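PDB 4FGW: glycerol-3-phosphate dehydrogenase [NAD(+)] 1 from Saccharomyces cerevisiae, which catalyses the NAD-dependent interconversion of dihydroxyacetone phosphate and sn-glycerol 3-phosphate, supporting the build-up of glycerol that protects yeast cells under hyperosmotic stress. Local coordinates for residues I277-M282 / E349-C354; Q281-E286 / E358-F363. One frame throughout, in Å; residues are numbered along the deposited sequence.

Contact 1: I277-M282 / E349-C354; sequences IRFGQM and EWLETC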
ATOM      1  N   ILE A 277       5.986   1.893  10.969  1.00 58.28           N
ATOM      2  CA  ILE A 277       5.493   1.050  12.070  1.00 58.78           C
ATOM      3  C   ILE A 277       6.538   0.988  13.186  1.00 64.90           C
ATOM      4  O   ILE A 277       6.212   1.232  14.352  1.00 66.57           O
ATOM      5  CB  ILE A 277       5.092  -0.375  11.565  1.00 60.89           C
ATOM      6  CG1 ILE A 277       3.891  -0.303  10.601  1.00 57.66           C
ATOM      7  CG2 ILE A 277       4.825  -1.339  12.736  1.00 62.42           C
ATOM      8  CD1 ILE A 277       3.745  -1.460   9.626  1.00 65.05           C
ATOM      9  N   ARG A 278       7.792   0.681  12.811  1.00 61.51           N
ATOM     10  CA  ARG A 278       8.938   0.548  13.703  1.00 64.82           C
ATOM     11  C   ARG A 278       9.183   1.846  14.471  1.00 70.94           C
ATOM     12  O   ARG A 278       9.414   1.786  15.675  1.00 74.20           O
ATOM     13  CB  ARG A 278      10.179   0.123  12.902  1.00 64.89           C
ATOM     14  CG  ARG A 278      11.396  -0.261  13.745  1.00 76.26           C
ATOM     15  CD  ARG A 278      12.570  -0.690  12.880  1.00 81.61           C
ATOM     16  NE  ARG A 278      12.229  -1.828  12.023  1.00 84.52           N
ATOM     17  CZ  ARG A 278      12.584  -1.945  10.746  1.00 94.84           C
ATOM     18  NH1 ARG A 278      13.317  -1.003  10.164  1.00 82.07           N
ATOM     19  NH2 ARG A 278      12.219  -3.008  10.044  1.00 78.84           N
ATOM     20  N   PHE A 279       9.098   3.007  13.784  1.00 65.45           N
ATOM     21  CA  PHE A 279       9.284   4.329  14.381  1.00 66.54           C
ATOM     22  C   PHE A 279       8.193   4.620  15.407  1.00 72.25           C
ATOM     23  O   PHE A 279       8.496   5.088  16.508  1.00 75.05           O
ATOM     24  CB  PHE A 279       9.334   5.432  13.303  1.00 65.89           C
ATOM     25  CG  PHE A 279       9.802   6.778  13.808  1.00 69.05           C
ATOM     26  CD1 PHE A 279      11.128   7.167  13.670  1.00 74.67           C
ATOM     27  CD2 PHE A 279       8.919   7.652  14.437  1.00 70.24           C
ATOM     28  CE1 PHE A 279      11.563   8.404  14.155  1.00 77.48           C
ATOM     29  CE2 PHE A 279       9.356   8.885  14.924  1.00 74.86           C
ATOM     30  CZ  PHE A 279      10.673   9.256  14.773  1.00 75.59           C
ATOM     31  N   GLY A 280       6.942   4.374  15.020  1.00 66.54           N
ATOM     32  CA  GLY A 280       5.788   4.587  15.880  1.00 66.74           C
ATOM     33  C   GLY A 280       5.862   3.812  17.179  1.00 74.95           C
ATOM     34  O   GLY A 280       5.739   4.395  18.252  1.00 76.01           O
ATOM     35  N   GLN A 281       6.116   2.503  17.090  1.00 73.29           N
ATOM     36  CA  GLN A 281       6.182   1.612  18.249  1.00 76.38           C
ATOM     37  C   GLN A 281       7.415   1.787  19.124  1.00 84.56           C
ATOM     38  O   GLN A 281       7.375   1.439  20.308  1.00 87.60           O
ATOM     39  CB  GLN A 281       5.999   0.160  17.819  1.00 77.59           C
ATOM     40  CG  GLN A 281       4.663  -0.074  17.125  1.00 85.76           C
ATOM     41  CD  GLN A 281       4.364  -1.530  17.008  1.00101.26           C
ATOM     42  OE1 GLN A 281       5.111  -2.297  16.384  1.00 95.12           O
ATOM     43  NE2 GLN A 281       3.258  -1.937  17.609  1.00 96.54           N
ATOM     44  N   MET A 282       8.502   2.326  18.551  1.00 81.02           N
ATOM     45  CA  MET A 282       9.747   2.598  19.270  1.00 84.45           C
ATOM     46  C   MET A 282       9.610   3.874  20.111  1.00 88.98           C
ATOM     47  O   MET A 282      10.042   3.887  21.262  1.00 93.05           O
ATOM     48  CB  MET A 282      10.914   2.738  18.276  1.00 86.75           C
ATOM     49  CG  MET A 282      12.284   2.729  18.918  1.00 95.31           C
ATOM     50  SD  MET A 282      13.624   2.909  17.712  1.00 99.71           S
ATOM     51  CE  MET A 282      13.619   1.266  16.955  1.00 95.05           C
ATOM     52  N   GLU A 349      18.428  13.446  12.807  1.00 94.22           N
ATOM     53  CA  GLU A 349      18.913  14.150  14.002  1.00 98.33           C
ATOM     54  C   GLU A 349      18.378  13.504  15.278  1.00102.26           C
ATOM     55  O   GLU A 349      19.153  13.257  16.195  1.00106.41           O
ATOM     56  CB  GLU A 349      18.563  15.644  13.945  1.00 99.48           C
ATOM     57  CG  GLU A 349      19.511  16.448  13.073  1.00109.88           C
ATOM     58  CD  GLU A 349      18.999  17.778  12.546  1.00125.11           C
ATOM     59  OE1 GLU A 349      17.879  18.198  12.921  1.00109.77           O
ATOM     60  OE2 GLU A 349      19.732  18.403  11.745  1.00121.04           O
ATOM     61  N   TRP A 350      17.073  13.174  15.305  1.00 94.55           N
ATOM     62  CA  TRP A 350      16.417  12.491  16.420  1.00 94.09           C
ATOM     63  C   TRP A 350      17.030  11.113  16.652  1.00 98.99           C
ATOM     64  O   TRP A 350      17.290  10.752  17.800  1.00102.14           O
ATOM     65  CB  TRP A 350      14.898  12.372  16.166  1.00 87.64           C
ATOM     66  CG  TRP A 350      14.133  11.552  17.172  1.00 88.19           C
ATOM     67  CD1 TRP A 350      13.257  10.547  16.898  1.00 87.63           C
ATOM     68  CD2 TRP A 350      14.176  11.666  18.605  1.00 91.52           C
ATOM     69  NE1 TRP A 350      12.740  10.034  18.065  1.00 88.10           N
ATOM     70  CE2 TRP A 350      13.286  10.703  19.128  1.00 93.69           C
ATOM     71  CE3 TRP A 350      14.900  12.472  19.501  1.00 97.53           C
ATOM     72  CZ2 TRP A 350      13.076  10.542  20.502  1.00 95.88           C
ATOM     73  CZ3 TRP A 350      14.713  12.292  20.862  1.00101.77           C
ATOM     74  CH2 TRP A 350      13.790  11.356  21.349  1.00100.60           C
ATOM     75  N   LEU A 351      17.273  10.360  15.562  1.00 92.73           N
ATOM     76  CA  LEU A 351      17.860   9.022  15.609  1.00 93.78           C
ATOM     77  C   LEU A 351      19.313   9.020  16.055  1.00103.08           C
ATOM     78  O   LEU A 351      19.732   8.067  16.710  1.00105.50           O
ATOM     79  CB  LEU A 351      17.673   8.272  14.285  1.00 90.25           C
ATOM     80  CG  LEU A 351      16.235   7.895  13.922  1.00 88.87           C
ATOM     81  CD1 LEU A 351      16.155   7.356  12.503  1.00 85.93           C
ATOM     82  CD2 LEU A 351      15.641   6.914  14.925  1.00 90.34           C
ATOM     83  N   GLU A 352      20.073  10.089  15.729  1.00101.56           N
ATOM     84  CA  GLU A 352      21.467  10.258  16.165  1.00107.04           C
ATOM     85  C   GLU A 352      21.526  10.457  17.680  1.00114.42           C
ATOM     86  O   GLU A 352      22.392   9.863  18.329  1.00119.13           O
ATOM     87  CB  GLU A 352      22.162  11.422  15.438  1.00109.63           C
ATOM     88  CG  GLU A 352      22.782  11.018  14.107  1.00118.52           C
ATOM     89  CD  GLU A 352      23.657  12.040  13.401  1.00139.95           C
ATOM     90  OE1 GLU A 352      24.415  11.629  12.491  1.00124.78           O
ATOM     91  OE2 GLU A 352      23.560  13.249  13.719  1.00137.75           O
ATOM     92  N   THR A 353      20.584  11.250  18.249  1.00108.76           N
ATOM     93  CA  THR A 353      20.514  11.500  19.698  1.00112.26           C
ATOM     94  C   THR A 353      19.990  10.280  20.483  1.00116.44           C
ATOM     95  O   THR A 353      20.226  10.174  21.687  1.00120.97           O
ATOM     96  CB  THR A 353      19.833  12.845  20.048  1.00117.70           C
ATOM     97  OG1 THR A 353      18.420  12.738  19.939  1.00114.42           O
ATOM     98  CG2 THR A 353      20.347  14.007  19.213  1.00116.67           C
ATOM     99  N   CYS A 354      19.309   9.356  19.782  1.00108.13           N
ATOM    100  CA  CYS A 354      18.765   8.104  20.317  1.00107.41           C
ATOM    101  C   CYS A 354      19.753   6.949  20.154  1.00114.63           C
ATOM    102  O   CYS A 354      19.711   5.989  20.927  1.00116.05           O
ATOM    103  CB  CYS A 354      17.438   7.776  19.639  1.00101.34           C
ATOM    104  SG  CYS A 354      16.038   8.752  20.237  1.00102.18           S
TER
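Phe279 carries this contact from the side of helix 261-283, sending its ring across to Trp350 and Leu351 of helix 340-354. Two residues earlier, Ile277 packs on Tyr293 of the second subunit, so one short piece of helix serves both the dimer and the interior of its own chain. At Phe279 the ring carbon CG lies anti to the backbone N (chi1 -168°), which brings the far end of the ring toward helix 340-354. Phe279 CZ comes within 3.6 Å of Trp350 CD1 and 4.0 Å of Trp350 NE1, meeting the indole at the rim of its five-membered ring. The two ring planes are inclined at 62°, with 5.7 Å between the centroid of the Phe279 ring and that of the Trp350 five-membered ring. The contact belongs to the all-helical C-terminal part of the glycerol-3-phosphate dehydrogenase family; the nearest CA atoms, those of Phe279 and Leu351, are 9.9 Å apart, so side chains alone bridge these two segments, and Phe283 packs against both rings. Leu351 adds a looser touch, its CD2 lying 4.4 Å from Phe279 CE1. On the other helix Cys354 SG lies over one face of the indole, 3.4 Å above the Trp350 plane and displaced toward the rim. About one turn beyond Phe279, Met282 turns instead to the loop that holds Asp359 and Phe360.

Contact 2: Q281-E286 / E358-F363; sequences QMFFPE and EDFPLF
A Met-aromatic contact joins the C-terminal end of helix 261-283 to the loop leading into helix 361-371, where Met282 meets Phe360, the N-cap residue, and its neighbour Asp359. Met282 runs out extended through chi2 and bends at chi3 (-74°), which swings its methyl group toward the loop. Met282 SD sits at the edge of the Phe360 ring, 5.0 Å from the centroid and 84° off the normal, with Phe360 CE1 3.8 Å from the sulfur. Met282 CE lies 3.8 Å from Phe360 CZ and 3.5 Å from Asp359 OD2, and there the Met282 chain crosses the aspartate at about a right angle. Phe283 adds a marginal touch, its CE1 4.5 Å from Phe360 CE1, while Met282 CG sits over the centre of the Phe283 ring. Glu275 takes hydrogen bonds from the backbone N atoms of Leu362 and Phe363, fixing the helix start that Phe360 precedes. Cut back to an alanine here, the Met282 side chain would lack SD and CE, which is likely to leave a gap at the edge of the Phe360 ring and beside the Asp359 carboxylate. With no hydrogen bond across the contact, cohesion rests on dispersion and on the mild attraction that a sulfur-bound methyl may have for a carboxylate oxygen.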
ATOM      1  N   GLN A 281       6.116   2.503  17.090  1.00 73.29           N
ATOM      2  CA  GLN A 281       6.182   1.612  18.249  1.00 76.38           C
ATOM      3  C   GLN A 281       7.415   1.787  19.124  1.00 84.56           C
ATOM      4  O   GLN A 281       7.375   1.439  20.308  1.00 87.60           O
ATOM      5  CB  GLN A 281       5.999   0.160  17.819  1.00 77.59           C
ATOM      6  CG  GLN A 281       4.663  -0.074  17.125  1.00 85.76           C
ATOM      7  CD  GLN A 281       4.364  -1.530  17.008  1.00101.26           C
ATOM      8  OE1 GLN A 281       5.111  -2.297  16.384  1.00 95.12           O
ATOM      9  NE2 GLN A 281       3.258  -1.937  17.609  1.00 96.54           N
ATOM     10  N   MET A 282       8.502   2.326  18.551  1.00 81.02           N
ATOM     11  CA  MET A 282       9.747   2.598  19.270  1.00 84.45           C
ATOM     12  C   MET A 282       9.610   3.874  20.111  1.00 88.98           C
ATOM     13  O   MET A 282      10.042   3.887  21.262  1.00 93.05           O
ATOM     14  CB  MET A 282      10.914   2.738  18.276  1.00 86.75           C
ATOM     15  CG  MET A 282      12.284   2.729  18.918  1.00 95.31           C
ATOM     16  SD  MET A 282      13.624   2.909  17.712  1.00 99.71           S
ATOM     17  CE  MET A 282      13.619   1.266  16.955  1.00 95.05           C
ATOM     18  N   PHE A 283       9.012   4.934  19.536  1.00 82.11           N
ATOM     19  CA  PHE A 283       8.868   6.242  20.173  1.00 83.08           C
ATOM     20  C   PHE A 283       7.491   6.580  20.738  1.00 87.54           C
ATOM     21  O   PHE A 283       7.386   7.469  21.585  1.00 88.47           O
ATOM     22  CB  PHE A 283       9.402   7.351  19.247  1.00 83.34           C
ATOM     23  CG  PHE A 283      10.830   7.099  18.816  1.00 86.83           C
ATOM     24  CD1 PHE A 283      11.122   6.686  17.521  1.00 87.15           C
ATOM     25  CD2 PHE A 283      11.878   7.199  19.727  1.00 93.34           C
ATOM     26  CE1 PHE A 283      12.439   6.413  17.136  1.00 90.44           C
ATOM     27  CE2 PHE A 283      13.188   6.919  19.343  1.00 98.42           C
ATOM     28  CZ  PHE A 283      13.464   6.542  18.048  1.00 94.16           C
ATOM     29  N   PHE A 284       6.470   5.814  20.378  1.00 83.89           N
ATOM     30  CA  PHE A 284       5.135   5.969  20.956  1.00 83.53           C
ATOM     31  C   PHE A 284       4.487   4.622  21.253  1.00 91.53           C
ATOM     32  O   PHE A 284       3.331   4.396  20.978  1.00 88.96           O
ATOM     33  CB  PHE A 284       4.234   6.755  20.025  1.00 80.79           C
ATOM     34  CG  PHE A 284       4.710   8.134  19.739  1.00 82.29           C
ATOM     35  CD1 PHE A 284       4.120   9.214  20.340  1.00 86.08           C
ATOM     36  CD2 PHE A 284       5.732   8.353  18.856  1.00 83.21           C
ATOM     37  CE1 PHE A 284       4.548  10.476  20.075  1.00 87.34           C
ATOM     38  CE2 PHE A 284       6.155   9.612  18.594  1.00 86.49           C
ATOM     39  CZ  PHE A 284       5.561  10.676  19.204  1.00 85.73           C
ATOM     40  N   PRO A 285       5.266   3.739  21.835  1.00 93.80           N
ATOM     41  CA  PRO A 285       4.871   2.369  22.137  1.00 94.26           C
ATOM     42  C   PRO A 285       3.412   2.104  22.434  1.00100.93           C
ATOM     43  O   PRO A 285       3.052   0.948  22.421  1.00104.72           O
ATOM     44  CB  PRO A 285       5.697   2.049  23.384  1.00100.05           C
ATOM     45  CG  PRO A 285       6.697   3.150  23.493  1.00107.43           C
ATOM     46  CD  PRO A 285       6.031   4.328  22.933  1.00100.38           C
ATOM     47  N   GLU A 286       2.593   3.094  22.719  1.00 94.73           N
ATOM     48  CA  GLU A 286       1.188   2.794  22.901  1.00 92.07           C
ATOM     49  C   GLU A 286       0.486   2.754  21.545  1.00 88.55           C
ATOM     50  O   GLU A 286      -0.730   2.731  21.450  1.00 86.85           O
ATOM     51  CB  GLU A 286       0.539   3.815  23.810  1.00 95.90           C
ATOM     52  CG  GLU A 286       1.038   3.760  25.229  1.00106.23           C
ATOM     53  CD  GLU A 286       0.424   2.639  26.025  1.00130.13           C
ATOM     54  OE1 GLU A 286      -0.520   2.911  26.784  1.00135.93           O
ATOM     55  OE2 GLU A 286       0.890   1.491  25.907  1.00115.17           O
ATOM     56  N   GLU A 358      20.836   2.959  12.683  1.00 97.74           N
ATOM     57  CA  GLU A 358      20.947   1.634  12.060  1.00 97.22           C
ATOM     58  C   GLU A 358      19.598   0.925  11.865  1.00 94.86           C
ATOM     59  O   GLU A 358      19.451   0.154  10.915  1.00 91.74           O
ATOM     60  CB  GLU A 358      21.900   0.739  12.867  1.00104.28           C
ATOM     61  CG  GLU A 358      23.366   0.911  12.508  1.00120.99           C
ATOM     62  CD  GLU A 358      24.314  -0.038  13.218  1.00151.83           C
ATOM     63  OE1 GLU A 358      25.319   0.446  13.787  1.00152.77           O
ATOM     64  OE2 GLU A 358      24.059  -1.264  13.201  1.00147.75           O
ATOM     65  N   ASP A 359      18.630   1.187  12.768  1.00 89.88           N
ATOM     66  CA  ASP A 359      17.289   0.592  12.760  1.00 85.59           C
ATOM     67  C   ASP A 359      16.418   1.062  11.605  1.00 84.68           C
ATOM     68  O   ASP A 359      15.434   0.391  11.286  1.00 80.86           O
ATOM     69  CB  ASP A 359      16.555   0.865  14.087  1.00 87.54           C
ATOM     70  CG  ASP A 359      17.249   0.370  15.340  1.00101.95           C
ATOM     71  OD1 ASP A 359      17.930  -0.677  15.271  1.00106.03           O
ATOM     72  OD2 ASP A 359      17.074   1.000  16.399  1.00108.54           O
ATOM     73  N   PHE A 360      16.747   2.218  10.993  1.00 80.89           N
ATOM     74  CA  PHE A 360      15.947   2.769   9.897  1.00 75.95           C
ATOM     75  C   PHE A 360      16.791   3.015   8.625  1.00 80.42           C
ATOM     76  O   PHE A 360      16.984   4.173   8.242  1.00 79.81           O
ATOM     77  CB  PHE A 360      15.177   4.025  10.374  1.00 75.67           C
ATOM     78  CG  PHE A 360      14.330   3.783  11.605  1.00 76.37           C
ATOM     79  CD1 PHE A 360      14.866   3.927  12.882  1.00 82.97           C
ATOM     80  CD2 PHE A 360      13.006   3.385  11.489  1.00 73.78           C
ATOM     81  CE1 PHE A 360      14.093   3.675  14.018  1.00 83.53           C
ATOM     82  CE2 PHE A 360      12.232   3.144  12.626  1.00 76.20           C
ATOM     83  CZ  PHE A 360      12.781   3.287  13.882  1.00 78.10           C
ATOM     84  N   PRO A 361      17.288   1.944   7.946  1.00 78.03           N
ATOM     85  CA  PRO A 361      18.125   2.155   6.749  1.00 79.17           C
ATOM     86  C   PRO A 361      17.519   2.966   5.605  1.00 80.43           C
ATOM     87  O   PRO A 361      18.268   3.709   4.975  1.00 82.30           O
ATOM     88  CB  PRO A 361      18.534   0.739   6.326  1.00 82.22           C
ATOM     89  CG  PRO A 361      17.562  -0.156   6.974  1.00 84.47           C
ATOM     90  CD  PRO A 361      17.176   0.504   8.258  1.00 80.15           C
ATOM     91  N   LEU A 362      16.190   2.865   5.349  1.00 72.59           N
ATOM     92  CA  LEU A 362      15.541   3.648   4.286  1.00 69.14           C
ATOM     93  C   LEU A 362      15.502   5.137   4.617  1.00 72.63           C
ATOM     94  O   LEU A 362      15.866   5.951   3.764  1.00 72.71           O
ATOM     95  CB  LEU A 362      14.153   3.117   3.904  1.00 65.11           C
ATOM     96  CG  LEU A 362      13.385   3.920   2.831  1.00 66.64           C
ATOM     97  CD1 LEU A 362      14.075   3.837   1.458  1.00 68.33           C
ATOM     98  CD2 LEU A 362      11.959   3.474   2.742  1.00 61.41           C
ATOM     99  N   PHE A 363      15.103   5.489   5.862  1.00 68.85           N
ATOM    100  CA  PHE A 363      15.087   6.875   6.349  1.00 68.47           C
ATOM    101  C   PHE A 363      16.499   7.456   6.270  1.00 76.69           C
ATOM    102  O   PHE A 363      16.664   8.592   5.818  1.00 77.02           O
ATOM    103  CB  PHE A 363      14.534   6.969   7.792  1.00 69.73           C
ATOM    104  CG  PHE A 363      13.062   6.669   8.006  1.00 66.91           C
ATOM    105  CD1 PHE A 363      12.545   6.521   9.288  1.00 69.73           C
ATOM    106  CD2 PHE A 363      12.192   6.531   6.925  1.00 65.26           C
ATOM    107  CE1 PHE A 363      11.185   6.237   9.487  1.00 67.09           C
ATOM    108  CE2 PHE A 363      10.835   6.250   7.128  1.00 64.57           C
ATOM    109  CZ  PHE A 363      10.342   6.112   8.407  1.00 62.56           C
TER

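Both contacts hold helix 261-283, yet each joins it to a different piece of the chain: contact 1 to helix 340-354, contact 2 to the turn entering helix 361-371, the next helix along. Their centres are only about 4 Å apart. Contact 1 is the more buried and joins aromatic and aliphatic groups, whereas contact 2 is only partly buried and admits a sulfur and a carboxylate. Phe283 connects them, its ring meeting those of both Phe279 and Trp350, and Cys354 SG comes within 3.5 Å of Phe283 CE2. Arg278 NH1 adds a probable hydrogen bond to Asp359 O, at 2.8 Å.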